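Oxidoreductase, Gfo/Idh/MocA family (Vibrio cholerae, PDB 1XEA) probably works as a nucleotide-dependent oxidoreductase of the Gfo/Idh/MocA family, binding NAD or NADP on a Rossmann-fold domain, although its substrate is not established. Local coordinates at residues A6-G11 with V31-N36; V67-A72 with T90-P95; R57-Y62 with A81-L86. All blocks are in the same frame, centred on the assembly; numbering follows the deposited sequence.

Contact 1. Residues A6-G11 with V31-N36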
loop_
_atom_site.group_PDB
_atom_site.type_symbol
_atom_site.label_atom_id
_atom_site.label_comp_id
_atom_site.label_asym_id
_atom_site.label_seq_id
_atom_site.Cartn_x
_atom_site.Cartn_y
_atom_site.Cartn_z
ATOM N N ALA A 6 14.266 -26.173 -31.894
ATOM C CA ALA A 6 13.012 -26.682 -32.406
ATOM C C ALA A 6 12.051 -26.727 -31.239
ATOM O O ALA A 6 12.379 -27.239 -30.164
ATOM C CB ALA A 6 13.206 -28.062 -32.978
HETATM N N MSE A 7 10.871 -26.166 -31.438
HETATM C CA MSE A 7 9.865 -26.173 -30.396
HETATM C C MSE A 7 8.762 -27.164 -30.738
HETATM O O MSE A 7 7.974 -26.955 -31.662
HETATM C CB MSE A 7 9.279 -24.781 -30.223
HETATM C CG MSE A 7 10.209 -23.824 -29.524
HETATM SE SE MSE A 7 9.370 -22.129 -29.191
HETATM C CE MSE A 7 7.672 -22.751 -28.496
ATOM N N ILE A 8 8.717 -28.247 -29.979
ATOM C CA ILE A 8 7.724 -29.276 -30.193
ATOM C C ILE A 8 6.569 -29.094 -29.227
ATOM O O ILE A 8 6.777 -28.997 -28.018
ATOM C CB ILE A 8 8.318 -30.687 -29.976
ATOM C CG1 ILE A 8 9.418 -30.971 -31.002
ATOM C CG2 ILE A 8 7.223 -31.734 -30.063
ATOM C CD1 ILE A 8 10.779 -30.464 -30.604
ATOM N N GLY A 9 5.355 -29.040 -29.766
ATOM C CA GLY A 9 4.169 -28.891 -28.934
ATOM C C GLY A 9 3.832 -27.455 -28.594
ATOM O O GLY A 9 4.256 -26.926 -27.566
ATOM N N LEU A 10 3.042 -26.825 -29.452
ATOM C CA LEU A 10 2.676 -25.435 -29.237
ATOM C C LEU A 10 1.343 -25.251 -28.523
ATOM O O LEU A 10 0.331 -24.940 -29.145
ATOM C CB LEU A 10 2.678 -24.699 -30.578
ATOM C CG LEU A 10 3.973 -24.915 -31.364
ATOM C CD1 LEU A 10 3.887 -24.173 -32.684
ATOM C CD2 LEU A 10 5.178 -24.457 -30.559
ATOM N N GLY A 11 1.363 -25.437 -27.207
ATOM C CA GLY A 11 0.163 -25.286 -26.412
ATOM C C GLY A 11 0.014 -23.872 -25.898
ATOM O O GLY A 11 0.567 -22.935 -26.472
ATOM N N VAL A 31 12.106 -23.678 -35.338
ATOM C CA VAL A 31 11.524 -24.742 -36.131
ATOM C C VAL A 31 10.262 -25.192 -35.407
ATOM O O VAL A 31 10.320 -26.019 -34.502
ATOM C CB VAL A 31 12.508 -25.935 -36.287
ATOM C CG1 VAL A 31 11.899 -26.982 -37.194
ATOM C CG2 VAL A 31 13.840 -25.456 -36.864
ATOM N N LEU A 32 9.122 -24.633 -35.793
ATOM C CA LEU A 32 7.873 -24.993 -35.145
ATOM C C LEU A 32 7.416 -26.405 -35.479
ATOM O O LEU A 32 7.608 -26.901 -36.593
ATOM C CB LEU A 32 6.772 -23.990 -35.497
ATOM C CG LEU A 32 7.028 -22.551 -35.033
ATOM C CD1 LEU A 32 5.793 -21.717 -35.296
ATOM C CD2 LEU A 32 7.377 -22.519 -33.548
ATOM N N CYS A 33 6.815 -27.050 -34.489
ATOM C CA CYS A 33 6.322 -28.404 -34.648
ATOM C C CYS A 33 5.188 -28.701 -33.687
ATOM O O CYS A 33 5.306 -28.486 -32.481
ATOM C CB CYS A 33 7.440 -29.401 -34.401
ATOM S SG CYS A 33 6.836 -31.083 -34.284
ATOM N N THR A 34 4.093 -29.216 -34.225
ATOM C CA THR A 34 2.954 -29.544 -33.392
ATOM C C THR A 34 1.979 -30.419 -34.168
ATOM O O THR A 34 1.964 -30.400 -35.401
ATOM C CB THR A 34 2.265 -28.247 -32.881
ATOM O OG1 THR A 34 1.206 -28.577 -31.973
ATOM C CG2 THR A 34 1.715 -27.439 -34.038
ATOM N N ARG A 35 1.187 -31.205 -33.442
ATOM C CA ARG A 35 0.209 -32.103 -34.056
ATOM C C ARG A 35 -0.721 -31.359 -35.010
ATOM O O ARG A 35 -0.676 -31.578 -36.220
ATOM C CB ARG A 35 -0.620 -32.811 -32.970
ATOM C CG ARG A 35 0.031 -34.052 -32.364
ATOM C CD ARG A 35 0.105 -35.202 -33.370
ATOM N NE ARG A 35 0.825 -36.363 -32.836
ATOM C CZ ARG A 35 2.056 -36.730 -33.198
ATOM N NH1 ARG A 35 2.723 -36.029 -34.107
ATOM N NH2 ARG A 35 2.628 -37.793 -32.638
ATOM N N ASN A 36 -1.548 -30.473 -34.459
ATOM C CA ASN A 36 -2.506 -29.696 -35.252
ATOM C C ASN A 36 -1.834 -28.831 -36.325
ATOM O O ASN A 36 -1.079 -27.910 -36.005
ATOM C CB ASN A 36 -3.341 -28.803 -34.335
ATOM C CG ASN A 36 -4.500 -28.165 -35.060
ATOM O OD1 ASN A 36 -4.432 -27.907 -36.262
ATOM N ND2 ASN A 36 -5.575 -27.901 -34.330
#
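Leu10 lies across Leu32 at about a right angle, just where the first beta-alpha-beta unit of the Rossmann fold leaves strand 3-8 for helix 12-22. With CG anti to its own carbonyl carbon (chi1 -51°), the side chain puts CD1 4.0 Å from Leu32 CD2 and rests the same methyl against Leu32 CB. Leu10 CG also meets Thr34 CB at 4.0 Å, the two side chains again crossing nearly perpendicularly. Thr34 holds OG1 anti to its backbone N, so its CG2 takes the crowded position between N and carbonyl carbon and comes beside Leu10 CD1. Leu40 and Leu43 of helix 37-46 also pack on this apolar cluster.

Before this point in the chain, residues 6-8 and 31-33, the ends of strands 3-8 and 28-33, run parallel, their axes 11° apart. Ala6 pairs with Val31 and Ile8 with Cys33 on one face of the sheet, where Ala6 CB stands 4.0 Å from Val31 CB and Ile8 CG1 lies 4.2 Å from Cys33 SG. Met7, a selenomethionine, shares the other face with Leu32, but its tip leads off toward Tyr18 and Leu22 of helix 12-22.

Gly9 turns the chain at a positive phi of 86°, where a side chain would jam against the carbonyl oxygen of Ile8. Gly9 and Gly11 fit the GxGxxA pattern, consistent with the dinucleotide-binding turn of such domains. Of the three backbone bonds, Cys33 N to Met7 O is weak; Met7 N reaches Val31 O at 3.1 Å from above the carbonyl plane, whereas Gly9 N meets Cys33 O at 2.8 Å in the plane of the Cys33 carbonyl.

Contact 2. Residues V67-A72 with T90-P95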
loop_
_atom_site.group_PDB
_atom_site.type_symbol
_atom_site.label_atom_id
_atom_site.label_comp_id
_atom_site.label_asym_id
_atom_site.label_seq_id
_atom_site.Cartn_x
_atom_site.Cartn_y
_atom_site.Cartn_z
ATOM N N VAL A 67 16.022 -29.026 -28.754
ATOM C CA VAL A 67 14.562 -29.038 -28.820
ATOM C C VAL A 67 13.949 -28.621 -27.481
ATOM O O VAL A 67 14.514 -28.880 -26.416
ATOM C CB VAL A 67 14.017 -30.440 -29.190
ATOM C CG1 VAL A 67 14.481 -30.830 -30.574
ATOM C CG2 VAL A 67 14.470 -31.461 -28.172
HETATM N N MSE A 68 12.800 -27.955 -27.547
HETATM C CA MSE A 68 12.081 -27.505 -26.358
HETATM C C MSE A 68 10.705 -28.134 -26.409
HETATM O O MSE A 68 9.871 -27.756 -27.227
HETATM C CB MSE A 68 11.950 -25.981 -26.354
HETATM C CG MSE A 68 13.260 -25.257 -26.133
HETATM SE SE MSE A 68 13.152 -23.335 -26.274
HETATM C CE MSE A 68 12.113 -22.958 -24.683
ATOM N N ILE A 69 10.461 -29.100 -25.538
ATOM C CA ILE A 69 9.176 -29.779 -25.535
ATOM C C ILE A 69 8.169 -29.050 -24.660
ATOM O O ILE A 69 8.398 -28.857 -23.473
ATOM C CB ILE A 69 9.358 -31.210 -25.046
ATOM C CG1 ILE A 69 10.364 -31.910 -25.965
ATOM C CG2 ILE A 69 8.021 -31.931 -25.023
ATOM C CD1 ILE A 69 10.969 -33.151 -25.383
ATOM N N HIS A 70 7.051 -28.640 -25.239
ATOM C CA HIS A 70 6.054 -27.923 -24.460
ATOM C C HIS A 70 4.746 -28.677 -24.477
ATOM O O HIS A 70 3.721 -28.187 -24.006
ATOM C CB HIS A 70 5.850 -26.525 -25.030
ATOM C CG HIS A 70 7.125 -25.772 -25.234
ATOM N ND1 HIS A 70 7.880 -25.283 -24.188
ATOM C CD2 HIS A 70 7.794 -25.445 -26.364
ATOM C CE1 HIS A 70 8.957 -24.687 -24.666
ATOM N NE2 HIS A 70 8.929 -24.771 -25.984
ATOM N N ALA A 71 4.788 -29.879 -25.033
ATOM C CA ALA A 71 3.607 -30.716 -25.118
ATOM C C ALA A 71 3.030 -31.018 -23.737
ATOM O O ALA A 71 3.484 -30.485 -22.724
ATOM C CB ALA A 71 3.947 -32.009 -25.832
ATOM N N ALA A 72 2.022 -31.882 -23.712
ATOM C CA ALA A 72 1.369 -32.277 -22.473
ATOM C C ALA A 72 2.347 -33.068 -21.615
ATOM O O ALA A 72 3.347 -33.573 -22.114
ATOM C CB ALA A 72 0.145 -33.118 -22.785
ATOM N N THR A 90 18.084 -31.312 -24.583
ATOM C CA THR A 90 16.631 -31.233 -24.505
ATOM C C THR A 90 16.106 -30.333 -23.386
ATOM O O THR A 90 16.626 -30.327 -22.270
ATOM C CB THR A 90 16.003 -32.648 -24.331
ATOM O OG1 THR A 90 16.337 -33.455 -25.462
ATOM C CG2 THR A 90 14.487 -32.572 -24.208
ATOM N N PHE A 91 15.053 -29.588 -23.700
ATOM C CA PHE A 91 14.412 -28.701 -22.748
ATOM C C PHE A 91 12.972 -29.155 -22.613
ATOM O O PHE A 91 12.319 -29.461 -23.612
ATOM C CB PHE A 91 14.445 -27.269 -23.260
ATOM C CG PHE A 91 13.637 -26.316 -22.438
ATOM C CD1 PHE A 91 14.194 -25.680 -21.339
ATOM C CD2 PHE A 91 12.311 -26.056 -22.760
ATOM C CE1 PHE A 91 13.443 -24.791 -20.568
ATOM C CE2 PHE A 91 11.550 -25.168 -21.998
ATOM C CZ PHE A 91 12.118 -24.536 -20.899
ATOM N N VAL A 92 12.487 -29.209 -21.378
ATOM C CA VAL A 92 11.116 -29.620 -21.122
ATOM C C VAL A 92 10.511 -28.704 -20.081
ATOM O O VAL A 92 11.108 -28.460 -19.039
ATOM C CB VAL A 92 11.033 -31.078 -20.606
ATOM C CG1 VAL A 92 9.582 -31.450 -20.328
ATOM C CG2 VAL A 92 11.622 -32.028 -21.638
ATOM N N ASP A 93 9.321 -28.194 -20.365
ATOM C CA ASP A 93 8.648 -27.305 -19.437
ATOM C C ASP A 93 8.114 -28.109 -18.262
ATOM O O ASP A 93 7.538 -29.178 -18.447
ATOM C CB ASP A 93 7.513 -26.568 -20.149
ATOM C CG ASP A 93 6.844 -25.541 -19.263
ATOM O OD1 ASP A 93 7.574 -24.754 -18.608
ATOM O OD2 ASP A 93 5.587 -25.503 -19.229
ATOM N N LYS A 94 8.320 -27.592 -17.055
ATOM C CA LYS A 94 7.864 -28.256 -15.839
ATOM C C LYS A 94 6.382 -28.594 -15.958
ATOM O O LYS A 94 5.609 -27.818 -16.507
ATOM C CB LYS A 94 8.102 -27.349 -14.632
ATOM C CG LYS A 94 7.249 -26.096 -14.618
ATOM C CD LYS A 94 5.863 -26.378 -14.056
ATOM C CE LYS A 94 4.818 -25.430 -14.630
ATOM N NZ LYS A 94 3.486 -25.694 -14.027
ATOM N N PRO A 95 5.969 -29.760 -15.438
ATOM C CA PRO A 95 6.852 -30.737 -14.793
ATOM C C PRO A 95 7.536 -31.649 -15.816
ATOM O O PRO A 95 7.060 -31.793 -16.946
ATOM C CB PRO A 95 5.893 -31.494 -13.882
ATOM C CG PRO A 95 4.651 -31.544 -14.713
ATOM C CD PRO A 95 4.555 -30.139 -15.263
#
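Phe91 packs its ring against the side chain of Met68, a selenomethionine, the two crossing obliquely on one face of the sheet. Phe91 CG stands anti to its backbone N, which carries the ring over toward the neighbouring strand, and Met68 CB and CG both pack against Phe91 CD2. The bend at chi3 of Met68 (69°) folds CE back to 3.5 Å from Phe91 CE2. Met68 SE then lies 5.1 Å from the Phe91 ring centroid, 31° off the ring normal, an oblique Met-aromatic contact. From the far end of the strand His70 comes in rim to rim with Phe91: His70 CE1 meets Phe91 CE2 at 3.8 Å near the plane of the phenyl ring, the two planes inclined at 58°. Tyr18 of helix 12-22 stacks on His70, and its OH is hydrogen-bonded to Asp93 OD1.

These residues belong to a parallel strand pair in the beta-alpha-beta unit formed by strand 66-69, helix 76-85 and strand 90-93 of the Rossmann domain. On the opposite face Ile69 CD1 touches Thr90 CG2 at 3.8 Å and also reaches Val92 CG2, with Leu79 and Phe83 of helix 76-85 covering this side. Phe91 N binds Val67 O nearly along the C=O axis, Ile69 N binds Phe91 O at 2.7 Å in the carbonyl plane, and Asp93 N to Ile69 O is a weak bond of 3.3 Å. Beyond Asp93 the chain continues through Lys94 to Pro95, entered by a cis peptide, a sequence resembling the Glu-Lys-Pro motif that lies near the nicotinamide site in relatives.

Contact 3. Residues R57-Y62 with A81-L86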
loop_
_atom_site.group_PDB
_atom_site.type_symbol
_atom_site.label_atom_id
_atom_site.label_comp_id
_atom_site.label_asym_id
_atom_site.label_seq_id
_atom_site.Cartn_x
_atom_site.Cartn_y
_atom_site.Cartn_z
ATOM N N ARG A 57 9.453 -36.196 -35.510
ATOM C CA ARG A 57 10.604 -36.899 -36.069
ATOM C C ARG A 57 11.261 -36.100 -37.183
ATOM O O ARG A 57 12.490 -36.018 -37.259
ATOM C CB ARG A 57 10.178 -38.271 -36.585
ATOM C CG ARG A 57 9.652 -39.166 -35.490
ATOM C CD ARG A 57 8.579 -40.103 -36.020
ATOM N NE ARG A 57 7.665 -40.509 -34.959
ATOM C CZ ARG A 57 6.524 -41.158 -35.162
ATOM N NH1 ARG A 57 6.158 -41.475 -36.396
ATOM N NH2 ARG A 57 5.749 -41.482 -34.129
ATOM N N ASP A 58 10.436 -35.495 -38.033
ATOM C CA ASP A 58 10.936 -34.700 -39.150
ATOM C C ASP A 58 11.816 -33.565 -38.657
ATOM O O ASP A 58 12.593 -32.985 -39.416
ATOM C CB ASP A 58 9.768 -34.125 -39.953
ATOM C CG ASP A 58 8.867 -35.201 -40.524
ATOM O OD1 ASP A 58 9.340 -35.988 -41.375
ATOM O OD2 ASP A 58 7.685 -35.260 -40.123
ATOM N N VAL A 59 11.684 -33.255 -37.375
ATOM C CA VAL A 59 12.454 -32.189 -36.760
ATOM C C VAL A 59 13.959 -32.365 -36.969
ATOM O O VAL A 59 14.687 -31.388 -37.123
ATOM C CB VAL A 59 12.143 -32.108 -35.244
ATOM C CG1 VAL A 59 13.073 -31.125 -34.561
ATOM C CG2 VAL A 59 10.690 -31.688 -35.039
ATOM N N LEU A 60 14.427 -33.605 -36.978
ATOM C CA LEU A 60 15.849 -33.860 -37.162
ATOM C C LEU A 60 16.355 -33.415 -38.524
ATOM O O LEU A 60 17.542 -33.131 -38.693
ATOM C CB LEU A 60 16.130 -35.341 -36.989
ATOM C CG LEU A 60 15.793 -35.865 -35.603
ATOM C CD1 LEU A 60 15.938 -37.375 -35.621
ATOM C CD2 LEU A 60 16.718 -35.230 -34.554
ATOM N N GLN A 61 15.446 -33.365 -39.493
ATOM C CA GLN A 61 15.783 -32.976 -40.862
ATOM C C GLN A 61 16.506 -31.636 -40.998
ATOM O O GLN A 61 17.455 -31.505 -41.777
ATOM C CB GLN A 61 14.513 -32.970 -41.723
ATOM C CG GLN A 61 13.873 -34.354 -41.844
ATOM C CD GLN A 61 12.746 -34.412 -42.859
ATOM O OE1 GLN A 61 12.945 -34.112 -44.037
ATOM N NE2 GLN A 61 11.557 -34.811 -42.410
ATOM N N TYR A 62 16.061 -30.650 -40.228
ATOM C CA TYR A 62 16.632 -29.311 -40.262
ATOM C C TYR A 62 17.940 -29.175 -39.475
ATOM O O TYR A 62 18.535 -28.094 -39.413
ATOM C CB TYR A 62 15.595 -28.321 -39.739
ATOM C CG TYR A 62 14.235 -28.495 -40.372
ATOM C CD1 TYR A 62 13.345 -29.460 -39.911
ATOM C CD2 TYR A 62 13.842 -27.703 -41.446
ATOM C CE1 TYR A 62 12.091 -29.627 -40.508
ATOM C CE2 TYR A 62 12.594 -27.861 -42.052
ATOM C CZ TYR A 62 11.720 -28.821 -41.581
ATOM O OH TYR A 62 10.482 -28.956 -42.174
ATOM N N ALA A 81 13.007 -38.558 -24.199
ATOM C CA ALA A 81 13.864 -39.707 -24.466
ATOM C C ALA A 81 14.311 -39.730 -25.923
ATOM O O ALA A 81 15.495 -39.906 -26.219
ATOM C CB ALA A 81 13.129 -40.996 -24.128
ATOM N N PHE A 82 13.358 -39.537 -26.830
ATOM C CA PHE A 82 13.652 -39.550 -28.259
ATOM C C PHE A 82 14.857 -38.702 -28.651
ATOM O O PHE A 82 15.817 -39.203 -29.245
ATOM C CB PHE A 82 12.441 -39.085 -29.063
ATOM C CG PHE A 82 12.648 -39.149 -30.547
ATOM C CD1 PHE A 82 12.904 -40.367 -31.175
ATOM C CD2 PHE A 82 12.578 -37.998 -31.322
ATOM C CE1 PHE A 82 13.079 -40.441 -32.556
ATOM C CE2 PHE A 82 12.751 -38.060 -32.704
ATOM C CZ PHE A 82 13.003 -39.284 -33.324
ATOM N N PHE A 83 14.813 -37.419 -28.321
ATOM C CA PHE A 83 15.920 -36.546 -28.676
ATOM C C PHE A 83 17.113 -36.738 -27.763
ATOM O O PHE A 83 18.245 -36.442 -28.146
ATOM C CB PHE A 83 15.475 -35.090 -28.657
ATOM C CG PHE A 83 14.320 -34.811 -29.562
ATOM C CD1 PHE A 83 13.016 -34.996 -29.119
ATOM C CD2 PHE A 83 14.532 -34.386 -30.867
ATOM C CE1 PHE A 83 11.940 -34.760 -29.963
ATOM C CE2 PHE A 83 13.463 -34.147 -31.720
ATOM C CZ PHE A 83 12.164 -34.333 -31.267
ATOM N N LEU A 84 16.866 -37.232 -26.556
ATOM C CA LEU A 84 17.960 -37.464 -25.628
ATOM C C LEU A 84 18.850 -38.573 -26.164
ATOM O O LEU A 84 20.075 -38.522 -26.021
ATOM C CB LEU A 84 17.427 -37.839 -24.250
ATOM C CG LEU A 84 16.935 -36.651 -23.435
ATOM C CD1 LEU A 84 16.395 -37.161 -22.116
ATOM C CD2 LEU A 84 18.079 -35.673 -23.199
ATOM N N HIS A 85 18.237 -39.575 -26.787
ATOM C CA HIS A 85 19.000 -40.674 -27.346
ATOM C C HIS A 85 19.732 -40.210 -28.611
ATOM O O HIS A 85 20.896 -40.562 -28.843
ATOM C CB HIS A 85 18.078 -41.855 -27.646
ATOM C CG HIS A 85 18.771 -42.993 -28.324
ATOM N ND1 HIS A 85 20.141 -43.156 -28.299
ATOM C CD2 HIS A 85 18.291 -43.991 -29.101
ATOM C CE1 HIS A 85 20.474 -44.199 -29.039
ATOM N NE2 HIS A 85 19.367 -44.724 -29.537
ATOM N N LEU A 86 19.046 -39.412 -29.423
ATOM C CA LEU A 86 19.632 -38.877 -30.646
ATOM C C LEU A 86 20.774 -37.924 -30.301
ATOM O O LEU A 86 21.400 -37.346 -31.190
ATOM C CB LEU A 86 18.576 -38.120 -31.443
ATOM C CG LEU A 86 17.377 -38.955 -31.877
ATOM C CD1 LEU A 86 16.239 -38.048 -32.329
ATOM C CD2 LEU A 86 17.802 -39.894 -32.989
#
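From its CB, directed at segment 81-86, Leu60 extends with CG anti to the carbonyl carbon (chi1 -62°) and reaches Leu86 first: Leu60 CG lies 4.0 Å from Leu86 CD1. Both methyls stay against Leu86 CD1; Leu60 CD1 is also 4.2 Å from Phe82 CZ, and Leu60 CD2 lies more loosely, 4.4 Å from Phe83 CD2. The tip therefore ends among three apolar side chains, approaching both rings obliquely.

Phe82 and Phe83 are themselves packed together, with Phe82 CD2 lying 3.5 Å above the plane of the Phe83 ring, over its centre. Earlier in the same segment as Leu60, Arg57 CG approaches Phe82 CZ at 4.0 Å and Val59 CG1 approaches Phe83 CE2. The Arg57 guanidinium is engaged by Asp55 in a salt bridge. No hydrogen bond joins the segments, so side-chain apolar contact carries the pairing. The arrangement seats a turn with helical backbone angles, in the connection from helix 37-46 to strand 66-69, against the C-terminal end of helix 76-85, on one flank of the Rossmann domain's parallel sheet.

Overall arrangement
Contacts 1 and 2 continue one parallel sheet, since strands 3-8 and 66-69 are neighbours in it: Ala6 O lies 2.7 Å from Met68 N, a probable hydrogen bond, and the contact centres are about 11 Å apart. The C-terminal ends of these two strands meet where Gly9 O approaches His70 CB. The glycine turn and residues 93-95 both lie at C-terminal strand ends, the edge where Rossmann domains bind their dinucleotide and probably this one too; no cofactor is in the model. Contact 3 flanks the sheet, its centre about 13 Å from that of contact 1 and 14 Å from that of contact 2. Val59 CG1 packs 3.5 Å from Ala6 CB, and Val67 CG1 3.6 Å from Phe83 CD2.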